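Local coordinates for protein putative NADH-depentdent flavin oxidoreductase (PDB 5OCS) that probably uses a flavin mononucleotide cofactor to pass hydride from NAD(P)H to activated alkenes, as an ene-reductase of the Old Yellow Enzyme family, at residues I10-M24 against D319-W333. Numbering follows the deposited sequence.
Sequences IGNLELANRIAIAPM and DIISIARAMLYDPRW
Arg18 reaches across to the backbone of Asp319: its extended chain runs past Asp319 O, with CG and CD beside that oxygen, and the turn at chi4 (-85°) brings NH1 onto an in-plane lone pair of Asp319 O at 3.0 Å. In the Asp319 carboxylate, OD1 pairs with Lys290 and OD2 accepts from Thr297 N; OD1 stays 4.4 Å from Arg18 NH1, too far for a salt bridge. From here strand 19-21 runs parallel to strand 320-323, zipped by four backbone hydrogen bonds, from Ile321 N to Arg18 O (2.9 Å) through to Ala22 N on Ile323 O (3.0 Å).

Ala20 and Ser322 share the barrel-interior face, where Ala20 CB rests on Ile320 CG2 (3.7 Å). The other branch of Ile320 brings CD1 up against both Ile10 CG2 and Leu15 CD1, roughly perpendicular to both side chains; the hairpin of 8-10 and 13-15 thus plugs that end of the barrel. On the outer face, Ile19 CD1 meets the edge of the Trp333 ring at CZ3 (3.8 Å), while Ile323 CD1 sits over one face of the same indole, near its margin rather than its centre. Trp333 NE1 is tied to Thr304 O.

Beyond the strands, the extended chi2 of Met24 (177°) carries SD to Ala324 CB (3.6 Å), and the bend at chi3 (-76°) swings CE to Leu328 CD2 (3.7 Å); Met24 and Leu328 lie alongside, their chains running opposite ways. This pairing of first and eighth strands closes the wall of the (βα)8 TIM barrel, and at their C-terminal ends follow the FMN-binding residues Pro23, Ala324 and Arg325.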
loop_
_atom_site.group_PDB
_atom_site.type_symbol
_atom_site.label_atom_id
_atom_site.label_comp_id
_atom_site.label_asym_id
_atom_site.label_seq_id
_atom_site.Cartn_x
_atom_site.Cartn_y
_atom_site.Cartn_z
ATOM N N ILE D 10 24.814 -5.214 5.150
ATOM C CA ILE D 10 25.615 -4.056 4.755
ATOM C C ILE D 10 26.027 -3.375 6.045
ATOM O O ILE D 10 25.180 -2.981 6.831
ATOM C CB ILE D 10 24.870 -3.115 3.789
ATOM C CG1 ILE D 10 23.445 -2.808 4.261
ATOM C CG2 ILE D 10 24.814 -3.750 2.403
ATOM C CD1 ILE D 10 22.749 -1.711 3.480
ATOM N N GLY D 11 27.331 -3.317 6.307
ATOM C CA GLY D 11 27.820 -2.894 7.601
ATOM C C GLY D 11 27.286 -3.815 8.677
ATOM O O GLY D 11 27.383 -5.013 8.547
ATOM N N ASN D 12 26.658 -3.267 9.695
ATOM C CA ASN D 12 26.072 -4.079 10.748
ATOM C C ASN D 12 24.585 -4.364 10.476
ATOM O O ASN D 12 23.914 -5.034 11.239
ATOM C CB ASN D 12 26.316 -3.414 12.104
ATOM C CG ASN D 12 27.815 -3.296 12.445
ATOM O OD1 ASN D 12 28.668 -3.259 11.560
ATOM N ND2 ASN D 12 28.130 -3.229 13.736
ATOM N N LEU D 13 24.093 -3.897 9.335
ATOM C CA LEU D 13 22.683 -3.888 9.069
ATOM C C LEU D 13 22.300 -5.162 8.342
ATOM O O LEU D 13 22.686 -5.368 7.184
ATOM C CB LEU D 13 22.353 -2.635 8.246
ATOM C CG LEU D 13 20.877 -2.314 8.086
ATOM C CD1 LEU D 13 20.247 -2.011 9.439
ATOM C CD2 LEU D 13 20.714 -1.131 7.136
ATOM N N GLU D 14 21.576 -6.042 9.027
ATOM C CA GLU D 14 21.160 -7.330 8.446
ATOM C C GLU D 14 19.954 -7.091 7.548
ATOM O O GLU D 14 19.057 -6.295 7.883
ATOM C CB GLU D 14 20.791 -8.372 9.512
ATOM C CG GLU D 14 21.913 -8.874 10.429
ATOM C CD GLU D 14 23.088 -9.533 9.728
ATOM O OE1 GLU D 14 22.922 -10.271 8.721
ATOM O OE2 GLU D 14 24.204 -9.329 10.240
ATOM N N LEU D 15 19.964 -7.729 6.387
ATOM C CA LEU D 15 18.889 -7.619 5.432
ATOM C C LEU D 15 18.267 -8.958 5.232
ATOM O O LEU D 15 18.975 -9.960 5.103
ATOM C CB LEU D 15 19.404 -7.072 4.078
ATOM C CG LEU D 15 20.182 -5.750 4.141
ATOM C CD1 LEU D 15 20.700 -5.329 2.757
ATOM C CD2 LEU D 15 19.352 -4.595 4.746
ATOM N N ALA D 16 16.937 -8.986 5.170
ATOM C CA ALA D 16 16.180 -10.220 5.037
ATOM C C ALA D 16 16.403 -10.957 3.689
ATOM O O ALA D 16 16.257 -12.174 3.610
ATOM C CB ALA D 16 14.711 -9.932 5.249
ATOM N N ASN D 17 16.710 -10.196 2.644
ATOM C CA ASN D 17 16.983 -10.722 1.323
ATOM C C ASN D 17 17.751 -9.663 0.524
ATOM O O ASN D 17 18.103 -8.666 1.097
ATOM C CB ASN D 17 15.695 -11.137 0.626
ATOM C CG ASN D 17 14.661 -10.019 0.609
ATOM O OD1 ASN D 17 14.931 -8.945 0.113
ATOM N ND2 ASN D 17 13.463 -10.286 1.164
ATOM N N ARG D 18 18.015 -9.913 -0.758
ATOM C CA ARG D 18 18.860 -9.048 -1.552
ATOM C C ARG D 18 18.078 -7.998 -2.315
ATOM O O ARG D 18 18.656 -7.313 -3.155
ATOM C CB ARG D 18 19.697 -9.888 -2.496
ATOM C CG ARG D 18 20.676 -10.774 -1.714
ATOM C CD ARG D 18 21.343 -11.696 -2.717
ATOM N NE ARG D 18 22.177 -12.643 -1.972
ATOM C CZ ARG D 18 23.423 -12.424 -1.563
ATOM N NH1 ARG D 18 24.083 -11.345 -1.921
ATOM N NH2 ARG D 18 24.023 -13.349 -0.812
ATOM N N ILE D 19 16.779 -7.829 -1.978
ATOM C CA ILE D 19 15.904 -6.879 -2.664
ATOM C C ILE D 19 15.906 -5.551 -1.954
ATOM O O ILE D 19 15.609 -5.499 -0.772
ATOM C CB ILE D 19 14.450 -7.398 -2.788
ATOM C CG1 ILE D 19 14.396 -8.738 -3.524
ATOM C CG2 ILE D 19 13.588 -6.407 -3.553
ATOM C CD1 ILE D 19 13.128 -9.492 -3.245
ATOM N N ALA D 20 16.269 -4.482 -2.672
ATOM C CA ALA D 20 16.196 -3.123 -2.136
ATOM C C ALA D 20 15.154 -2.347 -2.906
ATOM O O ALA D 20 15.063 -2.481 -4.146
ATOM C CB ALA D 20 17.550 -2.429 -2.234
ATOM N N ILE D 21 14.379 -1.509 -2.198
ATOM C CA ILE D 21 13.429 -0.632 -2.830
ATOM C C ILE D 21 14.173 0.646 -3.131
ATOM O O ILE D 21 14.679 1.287 -2.209
ATOM C CB ILE D 21 12.181 -0.356 -1.971
ATOM C CG1 ILE D 21 11.430 -1.639 -1.743
ATOM C CG2 ILE D 21 11.254 0.654 -2.663
ATOM C CD1 ILE D 21 10.412 -1.538 -0.658
ATOM N N ALA D 22 14.208 1.023 -4.417
ATOM C CA ALA D 22 15.040 2.129 -4.875
ATOM C C ALA D 22 14.455 3.442 -4.388
ATOM O O ALA D 22 13.250 3.527 -4.225
ATOM C CB ALA D 22 15.123 2.152 -6.416
ATOM N N PRO D 23 15.314 4.452 -4.139
ATOM C CA PRO D 23 14.794 5.758 -3.739
ATOM C C PRO D 23 14.094 6.345 -4.945
ATOM O O PRO D 23 14.694 6.375 -6.078
ATOM C CB PRO D 23 16.053 6.553 -3.380
ATOM C CG PRO D 23 17.150 5.896 -4.169
ATOM C CD PRO D 23 16.781 4.456 -4.306
ATOM N N MET D 24 12.828 6.670 -4.784
ATOM C CA MET D 24 12.032 7.113 -5.889
ATOM C C MET D 24 11.351 8.396 -5.472
ATOM O O MET D 24 10.501 8.369 -4.599
ATOM C CB MET D 24 10.990 6.064 -6.264
ATOM C CG MET D 24 11.573 4.898 -7.014
ATOM S SD MET D 24 10.340 3.620 -7.380
ATOM C CE MET D 24 10.155 2.842 -5.793
ATOM N N ASP D 319 25.389 -7.865 -5.454
ATOM C CA ASP D 319 25.017 -8.443 -4.162
ATOM C C ASP D 319 23.618 -8.061 -3.709
ATOM O O ASP D 319 22.967 -8.830 -2.988
ATOM C CB ASP D 319 26.021 -7.991 -3.125
ATOM C CG ASP D 319 27.429 -8.293 -3.545
ATOM O OD1 ASP D 319 27.667 -9.499 -3.728
ATOM O OD2 ASP D 319 28.240 -7.373 -3.734
ATOM N N ILE D 320 23.175 -6.883 -4.127
ATOM C CA ILE D 320 21.845 -6.371 -3.811
ATOM C C ILE D 320 21.305 -5.788 -5.105
ATOM O O ILE D 320 22.074 -5.194 -5.897
ATOM C CB ILE D 320 21.940 -5.291 -2.727
ATOM C CG1 ILE D 320 22.383 -5.919 -1.392
ATOM C CG2 ILE D 320 20.603 -4.565 -2.587
ATOM C CD1 ILE D 320 22.763 -4.898 -0.362
ATOM N N ILE D 321 20.011 -5.981 -5.365
ATOM C CA ILE D 321 19.399 -5.427 -6.548
ATOM C C ILE D 321 18.399 -4.412 -6.072
ATOM O O ILE D 321 17.512 -4.751 -5.263
ATOM C CB ILE D 321 18.755 -6.458 -7.506
ATOM C CG1 ILE D 321 18.034 -5.755 -8.698
ATOM C CG2 ILE D 321 17.801 -7.423 -6.790
ATOM C CD1 ILE D 321 17.586 -6.710 -9.776
ATOM N N SER D 322 18.503 -3.192 -6.582
ATOM C CA SER D 322 17.470 -2.197 -6.319
ATOM C C SER D 322 16.414 -2.171 -7.414
ATOM O O SER D 322 16.728 -2.240 -8.599
ATOM C CB SER D 322 18.068 -0.800 -6.058
ATOM O OG SER D 322 18.614 -0.180 -7.220
ATOM N N ILE D 323 15.151 -2.077 -7.000
ATOM C CA ILE D 323 14.027 -2.142 -7.920
ATOM C C ILE D 323 13.151 -0.927 -7.732
ATOM O O ILE D 323 12.847 -0.559 -6.605
ATOM C CB ILE D 323 13.227 -3.426 -7.733
ATOM C CG1 ILE D 323 14.082 -4.651 -8.061
ATOM C CG2 ILE D 323 12.053 -3.465 -8.697
ATOM C CD1 ILE D 323 13.473 -5.947 -7.617
ATOM N N ALA D 324 12.827 -0.267 -8.829
ATOM C CA ALA D 324 12.093 0.989 -8.760
ATOM C C ALA D 324 10.674 0.790 -9.340
ATOM O O ALA D 324 9.755 0.524 -8.570
ATOM C CB ALA D 324 12.895 2.095 -9.410
ATOM N N ARG D 325 10.488 0.986 -10.655
ATOM C CA ARG D 325 9.189 1.030 -11.251
ATOM C C ARG D 325 8.356 -0.211 -10.985
ATOM O O ARG D 325 7.175 -0.065 -10.736
ATOM C CB ARG D 325 9.281 1.311 -12.757
ATOM C CG ARG D 325 9.648 2.757 -12.999
ATOM C CD ARG D 325 9.501 3.126 -14.462
ATOM N NE ARG D 325 9.807 4.540 -14.674
ATOM C CZ ARG D 325 9.666 5.182 -15.831
ATOM N NH1 ARG D 325 9.234 4.545 -16.917
ATOM N NH2 ARG D 325 9.955 6.482 -15.896
ATOM N N ALA D 326 8.953 -1.399 -11.015
ATOM C CA ALA D 326 8.158 -2.607 -10.773
ATOM C C ALA D 326 7.572 -2.633 -9.365
ATOM O O ALA D 326 6.554 -3.284 -9.174
ATOM C CB ALA D 326 8.933 -3.895 -11.042
ATOM N N MET D 327 8.248 -1.994 -8.407
ATOM C CA MET D 327 7.725 -1.876 -7.043
ATOM C C MET D 327 6.518 -0.958 -7.005
ATOM O O MET D 327 5.646 -1.183 -6.161
ATOM C CB MET D 327 8.775 -1.341 -6.064
ATOM C CG MET D 327 9.884 -2.286 -5.669
ATOM S SD MET D 327 9.322 -3.756 -4.758
ATOM C CE MET D 327 8.046 -3.169 -3.662
ATOM N N LEU D 328 6.451 0.078 -7.868
ATOM C CA LEU D 328 5.304 0.995 -7.882
ATOM C C LEU D 328 4.099 0.304 -8.519
ATOM O O LEU D 328 2.967 0.415 -8.039
ATOM C CB LEU D 328 5.613 2.275 -8.625
ATOM C CG LEU D 328 6.792 3.103 -8.122
ATOM C CD1 LEU D 328 7.055 4.263 -9.055
ATOM C CD2 LEU D 328 6.641 3.509 -6.649
ATOM N N TYR D 329 4.360 -0.452 -9.571
ATOM C CA TYR D 329 3.314 -1.139 -10.341
ATOM C C TYR D 329 2.908 -2.430 -9.662
ATOM O O TYR D 329 1.841 -3.009 -9.987
ATOM C CB TYR D 329 3.867 -1.434 -11.745
ATOM C CG TYR D 329 2.840 -1.803 -12.777
ATOM C CD1 TYR D 329 1.866 -0.892 -13.171
ATOM C CD2 TYR D 329 2.847 -3.067 -13.420
ATOM C CE1 TYR D 329 0.911 -1.219 -14.106
ATOM C CE2 TYR D 329 1.902 -3.385 -14.388
ATOM C CZ TYR D 329 0.942 -2.430 -14.736
ATOM O OH TYR D 329 -0.056 -2.659 -15.657
ATOM N N ASP D 330 3.753 -2.913 -8.737
ATOM C CA ASP D 330 3.468 -4.124 -7.878
ATOM C C ASP D 330 4.175 -3.972 -6.520
ATOM O O ASP D 330 5.308 -4.449 -6.307
ATOM C CB ASP D 330 3.929 -5.405 -8.571
ATOM C CG ASP D 330 3.653 -6.664 -7.764
ATOM O OD1 ASP D 330 2.996 -6.614 -6.677
ATOM O OD2 ASP D 330 4.168 -7.734 -8.217
ATOM N N PRO D 331 3.533 -3.304 -5.549
ATOM C CA PRO D 331 4.167 -3.138 -4.250
ATOM C C PRO D 331 4.302 -4.415 -3.466
ATOM O O PRO D 331 4.956 -4.408 -2.446
ATOM C CB PRO D 331 3.214 -2.179 -3.510
ATOM C CG PRO D 331 1.930 -2.443 -4.158
ATOM C CD PRO D 331 2.234 -2.642 -5.600
ATOM N N ARG D 332 3.700 -5.508 -3.948
ATOM C CA ARG D 332 3.937 -6.826 -3.413
ATOM C C ARG D 332 4.975 -7.624 -4.232
ATOM O O ARG D 332 5.056 -8.880 -4.105
ATOM C CB ARG D 332 2.626 -7.617 -3.352
ATOM C CG ARG D 332 1.482 -6.889 -2.641
ATOM C CD ARG D 332 1.731 -6.641 -1.162
ATOM N NE ARG D 332 0.422 -6.305 -0.610
ATOM C CZ ARG D 332 -0.023 -5.109 -0.255
ATOM N NH1 ARG D 332 0.775 -4.068 -0.137
ATOM N NH2 ARG D 332 -1.309 -4.996 0.078
ATOM N N TRP D 333 5.764 -6.940 -5.062
ATOM C CA TRP D 333 6.755 -7.613 -5.901
ATOM C C TRP D 333 7.597 -8.669 -5.164
ATOM O O TRP D 333 7.761 -9.808 -5.689
ATOM C CB TRP D 333 7.674 -6.590 -6.605
ATOM C CG TRP D 333 8.526 -7.198 -7.713
ATOM C CD1 TRP D 333 8.217 -7.234 -9.022
ATOM C CD2 TRP D 333 9.794 -7.868 -7.575
ATOM N NE1 TRP D 333 9.197 -7.882 -9.732
ATOM C CE2 TRP D 333 10.185 -8.272 -8.875
ATOM C CE3 TRP D 333 10.646 -8.134 -6.490
ATOM C CZ2 TRP D 333 11.377 -8.943 -9.126
ATOM C CZ3 TRP D 333 11.851 -8.820 -6.738
ATOM C CH2 TRP D 333 12.187 -9.214 -8.060
#